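Local coordinates for protein Myo-inositol phosphohydrolase (Mitsuokella multacida, PDB 4WU3) that probably removes phosphate from inositol phosphates such as phytate, as a PTP-like phytase, and binds inositol-(1,3,4,5)-tetrakisphosphate, at residues I341-T346 against A471-D476; A394-G399 against Q495-N500; Q423-V428 against L453-S458; G427-N432 against V485-V490. The protein carries 2 engineered substitutions. All blocks are in the same frame, centred on the assembly; numbering follows the deposited sequence.

Interaction 1 (I341-T346 against A471-D476); sequences IWRLDT and AELDKD. With 4IP (inositol-(1,3,4,5)-tetrakisphosphate), chain F.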
# COMPACT_ATOMS: atom_id res chain seq x y z
N ILE A 341 18.97 -20.60 -12.94
CA ILE A 341 19.68 -20.76 -14.21
C ILE A 341 21.14 -21.12 -14.01
O ILE A 341 21.77 -20.73 -13.02
CB ILE A 341 19.59 -19.47 -15.06
CG1 ILE A 341 19.96 -19.74 -16.52
CG2 ILE A 341 20.49 -18.39 -14.48
CD1 ILE A 341 19.75 -18.56 -17.44
N TRP A 342 21.69 -21.87 -14.96
CA TRP A 342 23.13 -22.10 -14.98
C TRP A 342 23.80 -20.95 -15.72
O TRP A 342 23.62 -20.74 -16.92
CB TRP A 342 23.47 -23.44 -15.63
CG TRP A 342 23.19 -24.62 -14.76
CD1 TRP A 342 22.20 -25.54 -14.92
CD2 TRP A 342 23.91 -25.02 -13.57
NE1 TRP A 342 22.25 -26.48 -13.91
CE2 TRP A 342 23.29 -26.18 -13.08
CE3 TRP A 342 25.01 -24.49 -12.89
CZ2 TRP A 342 23.73 -26.83 -11.92
CZ3 TRP A 342 25.45 -25.13 -11.74
CH2 TRP A 342 24.82 -26.30 -11.28
N ARG A 343 24.55 -20.17 -14.96
CA ARG A 343 25.28 -19.05 -15.49
C ARG A 343 26.64 -19.53 -15.97
O ARG A 343 27.29 -20.33 -15.31
CB ARG A 343 25.48 -18.04 -14.37
CG ARG A 343 26.42 -16.90 -14.69
CD ARG A 343 26.61 -16.01 -13.47
NE ARG A 343 27.10 -14.68 -13.82
CZ ARG A 343 27.33 -13.71 -12.94
NH1 ARG A 343 27.11 -13.91 -11.65
NH2 ARG A 343 27.78 -12.53 -13.35
N LEU A 344 27.04 -19.03 -17.13
CA LEU A 344 28.40 -19.21 -17.62
C LEU A 344 29.32 -18.17 -16.99
O LEU A 344 29.32 -17.02 -17.42
CB LEU A 344 28.42 -19.07 -19.14
CG LEU A 344 29.78 -19.04 -19.82
CD1 LEU A 344 30.58 -20.30 -19.51
CD2 LEU A 344 29.57 -18.88 -21.32
N ASP A 345 30.09 -18.56 -15.98
CA ASP A 345 30.98 -17.64 -15.28
C ASP A 345 32.16 -17.27 -16.16
O ASP A 345 32.53 -16.11 -16.27
CB ASP A 345 31.51 -18.26 -13.99
CG ASP A 345 30.46 -18.35 -12.89
OD1 ASP A 345 29.49 -17.57 -12.95
OD2 ASP A 345 30.61 -19.18 -11.98
N THR A 346 32.76 -18.28 -16.78
CA THR A 346 33.88 -18.05 -17.67
C THR A 346 34.05 -19.23 -18.62
O THR A 346 33.99 -20.40 -18.23
CB THR A 346 35.19 -17.75 -16.90
OG1 THR A 346 36.27 -17.55 -17.82
CG2 THR A 346 35.54 -18.88 -15.95
N ALA A 471 24.18 -19.86 -19.85
CA ALA A 471 24.23 -18.57 -20.53
C ALA A 471 25.06 -17.56 -19.76
O ALA A 471 25.08 -17.55 -18.53
CB ALA A 471 22.82 -18.05 -20.71
N GLU A 472 25.76 -16.71 -20.50
CA GLU A 472 26.38 -15.56 -19.90
C GLU A 472 25.27 -14.56 -19.55
O GLU A 472 24.29 -14.42 -20.30
CB GLU A 472 27.38 -14.93 -20.86
CG GLU A 472 28.15 -13.76 -20.27
CD GLU A 472 29.09 -13.12 -21.28
OE1 GLU A 472 29.17 -13.63 -22.42
OE2 GLU A 472 29.75 -12.12 -20.93
N LEU A 473 25.42 -13.87 -18.43
CA LEU A 473 24.47 -12.84 -18.05
C LEU A 473 24.96 -11.46 -18.46
O LEU A 473 26.15 -11.18 -18.36
CB LEU A 473 24.21 -12.87 -16.55
CG LEU A 473 23.70 -14.18 -15.98
CD1 LEU A 473 23.40 -14.00 -14.50
CD2 LEU A 473 22.46 -14.64 -16.76
N ASP A 474 24.04 -10.61 -18.92
CA ASP A 474 24.37 -9.23 -19.28
C ASP A 474 24.31 -8.29 -18.07
O ASP A 474 24.14 -8.73 -16.92
CB ASP A 474 23.47 -8.73 -20.42
CG ASP A 474 21.99 -8.67 -20.04
OD1 ASP A 474 21.66 -8.46 -18.85
OD2 ASP A 474 21.15 -8.83 -20.95
N LYS A 475 24.44 -7.00 -18.33
CA LYS A 475 24.44 -5.99 -17.27
C LYS A 475 23.18 -6.06 -16.40
O LYS A 475 23.20 -5.70 -15.22
CB LYS A 475 24.61 -4.60 -17.89
CG LYS A 475 24.53 -3.44 -16.90
CD LYS A 475 25.58 -3.55 -15.81
CE LYS A 475 25.49 -2.38 -14.84
NZ LYS A 475 26.34 -2.57 -13.62
N ASP A 476 22.07 -6.53 -16.98
CA ASP A 476 20.80 -6.62 -16.27
C ASP A 476 20.56 -8.02 -15.70
O ASP A 476 19.47 -8.33 -15.20
CB ASP A 476 19.64 -6.23 -17.20
CG ASP A 476 19.77 -4.80 -17.73
OD1 ASP A 476 20.20 -3.91 -16.97
OD2 ASP A 476 19.43 -4.57 -18.92
C1 4IP F . 31.44 -9.28 -7.31
O1 4IP F . 32.78 -9.74 -7.11
C2 4IP F . 30.81 -10.01 -8.49
O2 4IP F . 31.62 -9.85 -9.64
C3 4IP F . 29.42 -9.45 -8.81
O3 4IP F . 28.89 -10.14 -9.95
C4 4IP F . 29.47 -7.95 -9.09
O4 4IP F . 28.13 -7.48 -9.29
C5 4IP F . 30.10 -7.22 -7.91
O5 4IP F . 30.20 -5.82 -8.18
C6 4IP F . 31.49 -7.78 -7.58
O6 4IP F . 32.04 -7.11 -6.45
P1 4IP F . 33.12 -11.07 -6.28
O1P 4IP F . 32.83 -10.71 -4.85
O2P 4IP F . 34.58 -11.29 -6.59
O3P 4IP F . 32.23 -12.13 -6.87
P3 4IP F . 27.46 -10.89 -9.84
O4P 4IP F . 26.59 -9.91 -9.09
O5P 4IP F . 27.78 -12.17 -9.10
O6P 4IP F . 27.03 -11.09 -11.27
P4 4IP F . 27.71 -6.59 -10.58
O7P 4IP F . 28.27 -7.34 -11.76
O8P 4IP F . 26.21 -6.60 -10.51
O9P 4IP F . 28.37 -5.25 -10.31
P5 4IP F . 29.96 -4.75 -7.00
OPF 4IP F . 29.00 -5.43 -6.03
OPG 4IP F . 29.37 -3.56 -7.73
OPH 4IP F . 31.33 -4.52 -6.42
O HOH W 1 27.79 -14.22 -16.65
O HOH W 2 27.52 -11.47 -16.03

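Interaction 2 (A394-G399 against Q495-N500); sequences AEFSNG and QLVEKN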
# COMPACT_ATOMS: atom_id res chain seq x y z
N ALA A 394 39.28 -13.72 -10.90
CA ALA A 394 37.93 -14.21 -11.14
C ALA A 394 37.93 -15.73 -11.17
O ALA A 394 38.98 -16.36 -11.09
CB ALA A 394 37.41 -13.67 -12.46
N GLU A 395 36.74 -16.31 -11.26
CA GLU A 395 36.63 -17.75 -11.42
C GLU A 395 37.40 -18.19 -12.66
O GLU A 395 37.61 -17.39 -13.58
CB GLU A 395 35.17 -18.16 -11.54
CG GLU A 395 34.97 -19.66 -11.59
CD GLU A 395 35.32 -20.33 -10.28
OE1 GLU A 395 34.49 -20.37 -9.36
OE2 GLU A 395 36.45 -20.83 -10.17
N PHE A 396 37.82 -19.45 -12.69
CA PHE A 396 38.61 -19.99 -13.80
C PHE A 396 37.98 -21.25 -14.40
O PHE A 396 37.54 -22.16 -13.69
CB PHE A 396 40.05 -20.30 -13.36
CG PHE A 396 40.15 -21.05 -12.06
CD1 PHE A 396 39.93 -22.42 -12.02
CD2 PHE A 396 40.45 -20.40 -10.88
CE1 PHE A 396 40.01 -23.12 -10.83
CE2 PHE A 396 40.54 -21.08 -9.68
CZ PHE A 396 40.33 -22.45 -9.66
N SER A 397 37.95 -21.29 -15.73
CA SER A 397 37.68 -22.50 -16.46
C SER A 397 38.93 -23.38 -16.40
O SER A 397 39.97 -22.95 -15.90
CB SER A 397 37.40 -22.15 -17.91
OG SER A 397 38.51 -21.46 -18.45
N ASN A 398 38.85 -24.58 -16.96
CA ASN A 398 40.01 -25.48 -17.04
C ASN A 398 41.19 -24.84 -17.76
O ASN A 398 42.32 -24.88 -17.29
CB ASN A 398 39.67 -26.78 -17.76
CG ASN A 398 40.87 -27.71 -17.87
OD1 ASN A 398 41.66 -27.82 -16.94
ND2 ASN A 398 41.02 -28.35 -19.02
N GLY A 399 40.90 -24.24 -18.90
CA GLY A 399 41.92 -23.61 -19.71
C GLY A 399 42.62 -22.50 -18.97
O GLY A 399 43.81 -22.27 -19.17
N GLN A 495 37.70 -30.97 -7.48
CA GLN A 495 38.17 -32.07 -8.33
C GLN A 495 39.10 -31.56 -9.39
O GLN A 495 40.18 -32.10 -9.58
CB GLN A 495 37.00 -32.79 -9.00
CG GLN A 495 36.21 -33.67 -8.05
CD GLN A 495 34.97 -34.27 -8.69
OE1 GLN A 495 34.23 -33.59 -9.41
NE2 GLN A 495 34.74 -35.54 -8.43
N LEU A 496 38.70 -30.49 -10.08
CA LEU A 496 39.57 -29.87 -11.08
C LEU A 496 40.92 -29.43 -10.49
O LEU A 496 41.97 -29.71 -11.06
CB LEU A 496 38.89 -28.66 -11.73
CG LEU A 496 39.74 -27.92 -12.77
CD1 LEU A 496 40.14 -28.86 -13.90
CD2 LEU A 496 39.00 -26.70 -13.30
N VAL A 497 40.88 -28.74 -9.36
CA VAL A 497 42.10 -28.20 -8.76
C VAL A 497 43.05 -29.30 -8.27
O VAL A 497 44.25 -29.25 -8.50
CB VAL A 497 41.77 -27.23 -7.61
CG1 VAL A 497 42.99 -27.02 -6.72
CG2 VAL A 497 41.29 -25.90 -8.16
N GLU A 498 42.50 -30.32 -7.61
CA GLU A 498 43.35 -31.35 -7.01
C GLU A 498 43.96 -32.25 -8.07
O GLU A 498 45.14 -32.59 -8.01
CB GLU A 498 42.57 -32.14 -5.97
CG GLU A 498 42.27 -31.29 -4.73
CD GLU A 498 41.44 -32.02 -3.69
OE1 GLU A 498 40.95 -33.14 -3.96
OE2 GLU A 498 41.26 -31.47 -2.58
N LYS A 499 43.16 -32.58 -9.08
CA LYS A 499 43.61 -33.27 -10.28
C LYS A 499 44.85 -32.60 -10.90
O LYS A 499 45.68 -33.28 -11.50
CB LYS A 499 42.44 -33.29 -11.28
CG LYS A 499 42.72 -33.71 -12.71
CD LYS A 499 41.46 -33.54 -13.55
CE LYS A 499 41.70 -33.82 -15.03
NZ LYS A 499 40.57 -33.34 -15.87
N ASN A 500 44.96 -31.28 -10.76
CA ASN A 500 46.12 -30.55 -11.29
C ASN A 500 47.21 -30.26 -10.25
O ASN A 500 48.05 -29.38 -10.45
CB ASN A 500 45.67 -29.25 -11.98
CG ASN A 500 45.10 -29.50 -13.37
OD1 ASN A 500 45.84 -29.61 -14.35
ND2 ASN A 500 43.79 -29.60 -13.46
O HOH W 3 42.55 -30.28 -15.98

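Interaction 3 (Q423-V428 against L453-S458); sequences QETHGV and LKDENS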
# COMPACT_ATOMS: atom_id res chain seq x y z
N GLN A 423 30.01 -18.66 -1.87
CA GLN A 423 28.90 -19.32 -1.19
C GLN A 423 27.99 -19.99 -2.21
O GLN A 423 27.46 -21.07 -1.98
CB GLN A 423 28.07 -18.34 -0.37
CG GLN A 423 26.93 -19.06 0.36
CD GLN A 423 26.06 -18.15 1.20
OE1 GLN A 423 25.51 -17.16 0.71
NE2 GLN A 423 25.91 -18.50 2.47
N GLU A 424 27.81 -19.32 -3.34
CA GLU A 424 26.92 -19.80 -4.39
C GLU A 424 27.45 -21.11 -4.96
O GLU A 424 28.67 -21.35 -5.00
CB GLU A 424 26.79 -18.75 -5.50
CG GLU A 424 28.07 -18.45 -6.27
CD GLU A 424 28.84 -17.25 -5.73
OE1 GLU A 424 28.63 -16.87 -4.56
OE2 GLU A 424 29.65 -16.68 -6.49
N THR A 425 26.53 -21.96 -5.38
CA THR A 425 26.87 -23.26 -5.97
C THR A 425 27.49 -23.07 -7.36
O THR A 425 26.95 -22.36 -8.19
CB THR A 425 25.61 -24.14 -6.10
OG1 THR A 425 25.33 -24.74 -4.83
CG2 THR A 425 25.80 -25.24 -7.13
N HIS A 426 28.63 -23.70 -7.60
CA HIS A 426 29.32 -23.61 -8.90
C HIS A 426 30.13 -24.87 -9.16
O HIS A 426 30.33 -25.70 -8.26
CB HIS A 426 30.25 -22.41 -8.96
CG HIS A 426 31.45 -22.53 -8.07
ND1 HIS A 426 32.73 -22.64 -8.56
CD2 HIS A 426 31.55 -22.58 -6.72
CE1 HIS A 426 33.58 -22.74 -7.55
NE2 HIS A 426 32.89 -22.72 -6.42
N GLY A 427 30.60 -24.99 -10.40
CA GLY A 427 31.41 -26.12 -10.82
C GLY A 427 31.91 -25.95 -12.23
O GLY A 427 32.07 -24.83 -12.70
N VAL A 428 32.15 -27.07 -12.90
CA VAL A 428 32.69 -27.06 -14.26
C VAL A 428 31.86 -27.96 -15.16
O VAL A 428 31.70 -29.15 -14.88
CB VAL A 428 34.16 -27.53 -14.28
CG1 VAL A 428 34.76 -27.37 -15.67
CG2 VAL A 428 34.98 -26.75 -13.27
N LEU A 453 27.93 -27.41 0.15
CA LEU A 453 28.60 -28.48 -0.60
C LEU A 453 27.63 -29.58 -1.03
O LEU A 453 27.79 -30.17 -2.10
CB LEU A 453 29.75 -29.08 0.22
CG LEU A 453 30.92 -28.12 0.42
CD1 LEU A 453 31.89 -28.69 1.45
CD2 LEU A 453 31.62 -27.87 -0.91
N LYS A 454 26.63 -29.86 -0.19
CA LYS A 454 25.61 -30.85 -0.52
C LYS A 454 24.72 -30.39 -1.67
O LYS A 454 24.41 -31.16 -2.57
CB LYS A 454 24.75 -31.16 0.70
CG LYS A 454 23.67 -32.19 0.40
CD LYS A 454 22.73 -32.41 1.56
CE LYS A 454 21.70 -33.47 1.20
NZ LYS A 454 20.62 -33.56 2.21
N ASP A 455 24.29 -29.13 -1.62
CA ASP A 455 23.54 -28.55 -2.72
C ASP A 455 24.38 -28.61 -3.99
O ASP A 455 23.89 -28.99 -5.04
CB ASP A 455 23.14 -27.11 -2.40
CG ASP A 455 22.38 -26.44 -3.55
OD1 ASP A 455 23.04 -25.95 -4.49
OD2 ASP A 455 21.14 -26.37 -3.49
N GLU A 456 25.66 -28.25 -3.87
CA GLU A 456 26.57 -28.20 -5.02
C GLU A 456 26.74 -29.56 -5.68
O GLU A 456 26.57 -29.71 -6.89
CB GLU A 456 27.94 -27.65 -4.60
CG GLU A 456 28.86 -27.24 -5.75
CD GLU A 456 29.94 -26.27 -5.30
OE1 GLU A 456 30.97 -26.74 -4.77
OE2 GLU A 456 29.76 -25.03 -5.47
N ASN A 457 27.11 -30.56 -4.89
CA ASN A 457 27.35 -31.88 -5.45
C ASN A 457 26.09 -32.41 -6.13
O ASN A 457 26.17 -33.03 -7.19
CB ASN A 457 27.84 -32.84 -4.37
CG ASN A 457 29.28 -32.58 -3.98
OD1 ASN A 457 30.16 -32.51 -4.84
ND2 ASN A 457 29.53 -32.43 -2.69
N SER A 458 24.95 -32.14 -5.51
CA SER A 458 23.68 -32.67 -5.98
C SER A 458 23.28 -32.07 -7.32
O SER A 458 22.84 -32.78 -8.23
CB SER A 458 22.59 -32.42 -4.95
OG SER A 458 21.36 -32.97 -5.37
O HOH W 4 32.64 -26.78 -7.49

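Interaction 4 (G427-N432 against V485-V490); sequences GVFNGN and VKIESV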
# COMPACT_ATOMS: atom_id res chain seq x y z
N GLY A 427 30.60 -24.99 -10.40
CA GLY A 427 31.41 -26.12 -10.82
C GLY A 427 31.91 -25.95 -12.23
O GLY A 427 32.07 -24.83 -12.70
N VAL A 428 32.15 -27.07 -12.90
CA VAL A 428 32.69 -27.06 -14.26
C VAL A 428 31.86 -27.96 -15.16
O VAL A 428 31.70 -29.15 -14.88
CB VAL A 428 34.16 -27.53 -14.28
CG1 VAL A 428 34.76 -27.37 -15.67
CG2 VAL A 428 34.98 -26.75 -13.27
N PHE A 429 31.32 -27.38 -16.23
CA PHE A 429 30.61 -28.12 -17.28
C PHE A 429 31.42 -28.07 -18.57
O PHE A 429 31.63 -26.97 -19.09
CB PHE A 429 29.26 -27.48 -17.59
CG PHE A 429 28.23 -27.66 -16.52
CD1 PHE A 429 28.45 -28.51 -15.45
CD2 PHE A 429 27.02 -26.99 -16.60
CE1 PHE A 429 27.49 -28.69 -14.47
CE2 PHE A 429 26.05 -27.16 -15.63
CZ PHE A 429 26.29 -28.01 -14.56
N ASN A 430 31.83 -29.22 -19.08
CA ASN A 430 32.60 -29.28 -20.35
C ASN A 430 33.83 -28.37 -20.36
O ASN A 430 34.21 -27.85 -21.41
CB ASN A 430 31.74 -28.88 -21.55
CG ASN A 430 30.50 -29.74 -21.70
OD1 ASN A 430 30.45 -30.88 -21.25
ND2 ASN A 430 29.49 -29.19 -22.36
N GLY A 431 34.43 -28.16 -19.20
CA GLY A 431 35.61 -27.30 -19.11
C GLY A 431 35.30 -25.87 -18.76
O GLY A 431 36.20 -25.10 -18.40
N ASN A 432 34.02 -25.49 -18.86
CA ASN A 432 33.59 -24.12 -18.56
C ASN A 432 33.17 -23.97 -17.11
O ASN A 432 32.50 -24.84 -16.57
CB ASN A 432 32.40 -23.71 -19.44
CG ASN A 432 32.67 -23.86 -20.91
OD1 ASN A 432 33.61 -23.29 -21.46
ND2 ASN A 432 31.83 -24.65 -21.57
N VAL A 485 22.69 -26.50 -24.33
CA VAL A 485 23.92 -27.14 -24.73
C VAL A 485 24.00 -28.46 -23.98
O VAL A 485 23.50 -28.57 -22.86
CB VAL A 485 25.16 -26.27 -24.46
CG1 VAL A 485 25.06 -24.96 -25.24
CG2 VAL A 485 25.34 -26.02 -22.97
N LYS A 486 24.60 -29.46 -24.62
CA LYS A 486 24.67 -30.78 -24.04
C LYS A 486 25.80 -30.82 -23.01
O LYS A 486 26.94 -30.47 -23.32
CB LYS A 486 24.93 -31.81 -25.15
CG LYS A 486 24.89 -33.25 -24.69
CD LYS A 486 23.48 -33.68 -24.34
CE LYS A 486 23.42 -35.15 -23.98
NZ LYS A 486 24.01 -35.99 -25.07
N ILE A 487 25.49 -31.25 -21.80
CA ILE A 487 26.49 -31.30 -20.74
C ILE A 487 27.17 -32.65 -20.76
O ILE A 487 26.59 -33.65 -20.33
CB ILE A 487 25.86 -31.05 -19.35
CG1 ILE A 487 25.09 -29.73 -19.34
CG2 ILE A 487 26.94 -31.03 -18.28
CD1 ILE A 487 25.85 -28.56 -19.93
N GLU A 488 28.40 -32.70 -21.27
CA GLU A 488 29.14 -33.95 -21.43
C GLU A 488 29.99 -34.28 -20.20
O GLU A 488 29.94 -35.40 -19.70
CB GLU A 488 30.02 -33.92 -22.69
CG GLU A 488 29.28 -33.69 -24.00
CD GLU A 488 28.64 -34.95 -24.57
OE1 GLU A 488 28.75 -36.03 -23.95
OE2 GLU A 488 28.02 -34.86 -25.66
N SER A 489 30.76 -33.32 -19.72
CA SER A 489 31.56 -33.55 -18.51
C SER A 489 31.23 -32.58 -17.37
O SER A 489 30.94 -31.40 -17.59
CB SER A 489 33.05 -33.47 -18.83
OG SER A 489 33.44 -32.15 -19.14
N VAL A 490 31.29 -33.11 -16.15
CA VAL A 490 30.95 -32.35 -14.96
C VAL A 490 31.91 -32.63 -13.80
O VAL A 490 32.03 -33.77 -13.35
CB VAL A 490 29.52 -32.69 -14.50
CG1 VAL A 490 29.19 -31.97 -13.21
CG2 VAL A 490 28.53 -32.32 -15.59
O HOH W 5 33.99 -30.23 -17.08

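Interaction 1 (I341-T346 against A471-D476)
R343 and L473 meet in the wall of the inositol-(1,3,4,5)-tetrakisphosphate pocket, where strand 342-346 runs parallel to the end of strand 467-471. Two backbone bonds flank R343, which pairs with A471: A471 N donates to W342 O at 3.1 Å, and L344 N donates to A471 O at 2.8 Å. Beyond this pair the two segments are joined by side chains and water. R343 has CG opposite its backbone N (chi1 171°) and stays extended to NE, which carries the guanidinium out to the ligand. There NH2 of R343 reaches O6P of the ligand at 2.6 Å and its NH1 donates to O5P at 3.2 Å, both on the phosphate on C3. CD1 of L473 lies over one guanidinium face, 3.8 Å from R343 NE, the two side chains crossing at about a right angle. Water 1 joins R343 NE to L473 N, and water 2 joins R343 NH2 to L473 O, so the loop backbone steadies the charged head. A methionine in place of R343 would probably leave the C3 phosphate without this positive partner and deprive both waters of the N-H groups that tie them to the ligand side. On its other edge, strand 342-346 pairs with strand 432-438, whose S435 and Y437 pack on R343, while W342 leans on helix 449-463.

Interaction 2 (A394-G399 against Q495-N500)
N398 and L496 mark the nearest backbone approach, 7.4 Å from N398 CA to L496 CA, with the start of helix 398-411 set against helix 493-499 and no direct hydrogen bond between the two segments. L496 has CG opposite its backbone N (chi1 178°), which sends both methyls towards the other helix. CD1 of L496 comes to 3.6 Å from N398 OD1, the two side chains crossing at about a right angle, and its CD2 rests 4.1 Å from N398 CA. F396, just ahead of the helix, offers its ring edge: CZ of F396 touches CG2 of V497 at 3.9 Å, with L496 CD2 also near the ring plane but further off. The same ring meets H539 edge-to-face, and both F396 and V497 pack on I418 of strand 416-422. S397 takes the N-cap position of helix 398-411, its side chain capping a backbone N just beyond G399.

The polar side is bridged by water 3, which donates to N398 OD1 at 2.8 Å and accepts from N500 ND2 at 2.9 Å. The same ND2 of N500 donates to L496 O at 3.0 Å, nearly straight (168°) and close to its own amide plane. Q402 NE2 bonds to both N398 OD1 and N500 OD1. Adhesion between the two segments is therefore chiefly apolar, while the two asparagine amides are joined through a water and a glutamine, with no charged pair across the interface.

Interaction 3 (Q423-V428 against L453-S458)
T425 and E456 form the tight part of this contact, 5.0 Å apart at T425 CA and E456 CA, where the chain entering strand 426-429 lies on helix 449-463. T425 OG1 donates to D455 OD1 at 2.6 Å, meeting it on the anti side of the carboxylate. CG2 of T425 takes the position opposite the backbone N and packs 3.9 Å from E456 CG. The extended E456 side chain reaches from the helix across to the backbone of H426, and its OE2 accepts from H426 N at 2.8 Å in a nearly straight bond (172°). The H426 ring stands almost perpendicular (87°) to that carboxylate, with CD2 of H426 3.3 Å from E456 OE2; its NE2 bonds to D420. Looser is the side held by water 4, which donates to H426 O and, weakly, to E456 OE1. E424 turns from the helix towards the ligand site, in salt bridge with R546. Since H426 O also lies 2.9 Å from E456 OE2, acceptor against acceptor, the carboxylate is probably strained electrostatically there, a cost that its salt bridge from OE1 to R506 would partly repay.

Interaction 4 (G427-N432 against V485-V490)
N430 OD1 is gripped by two backbone donors: E488 N at 2.7 Å, in the carbonyl plane on a lone pair, and S489 N at 2.9 Å. The other end of the same amide also bonds, N430 ND2 donating to K486 O at 3.0 Å, so bonds at both ends of the amide fix its rotation against the loop 486-489. With CG beside the backbone N (chi1 -57°), the amide reaches over these residues, while its own N430 N donates to S489 O at 2.8 Å. With N430 replaced by alanine, E488 N, S489 N and K486 O would probably lose their shared partner and the loop would be less firmly held. N430 and G431 are the middle residues of a type I' turn that closes a beta hairpin between strands 426-429 and 432-438. Next to the turn, F429 and V490 form an antiparallel non-hydrogen-bonded pair with their side chains on one face of the sheet. CG2 of V490 touches CD1 of F429 at 3.8 Å, and I487 CG2 sits over the F429 ring face, 4.2 Å from its centroid, in a CH-pi contact. L460 and A463 of helix 449-463 also pack on that ring. Water 5 accepts from G431 N and bonds with S489 OG.

All four interactions lie on one side of the chain's centre, their own centres 13 to 19 Å apart. Interactions 1, 3 and 4 reach the same mixed sheet; 3 and 4 share G427 and V428 of strand 426-429, and F429 packs against W342 of interaction 1. Interaction 2 lies beside the sheet: L496 meets V428, and N398 N probably bonds to G431 O at the hairpin turn. Along the chain, interaction 1 crosses both 2 and 4, while 3 and 4 are nested inside the loop closed by 2. This interleaving ties distant segments into one body, with interaction 1 alone among them bonding the ligand.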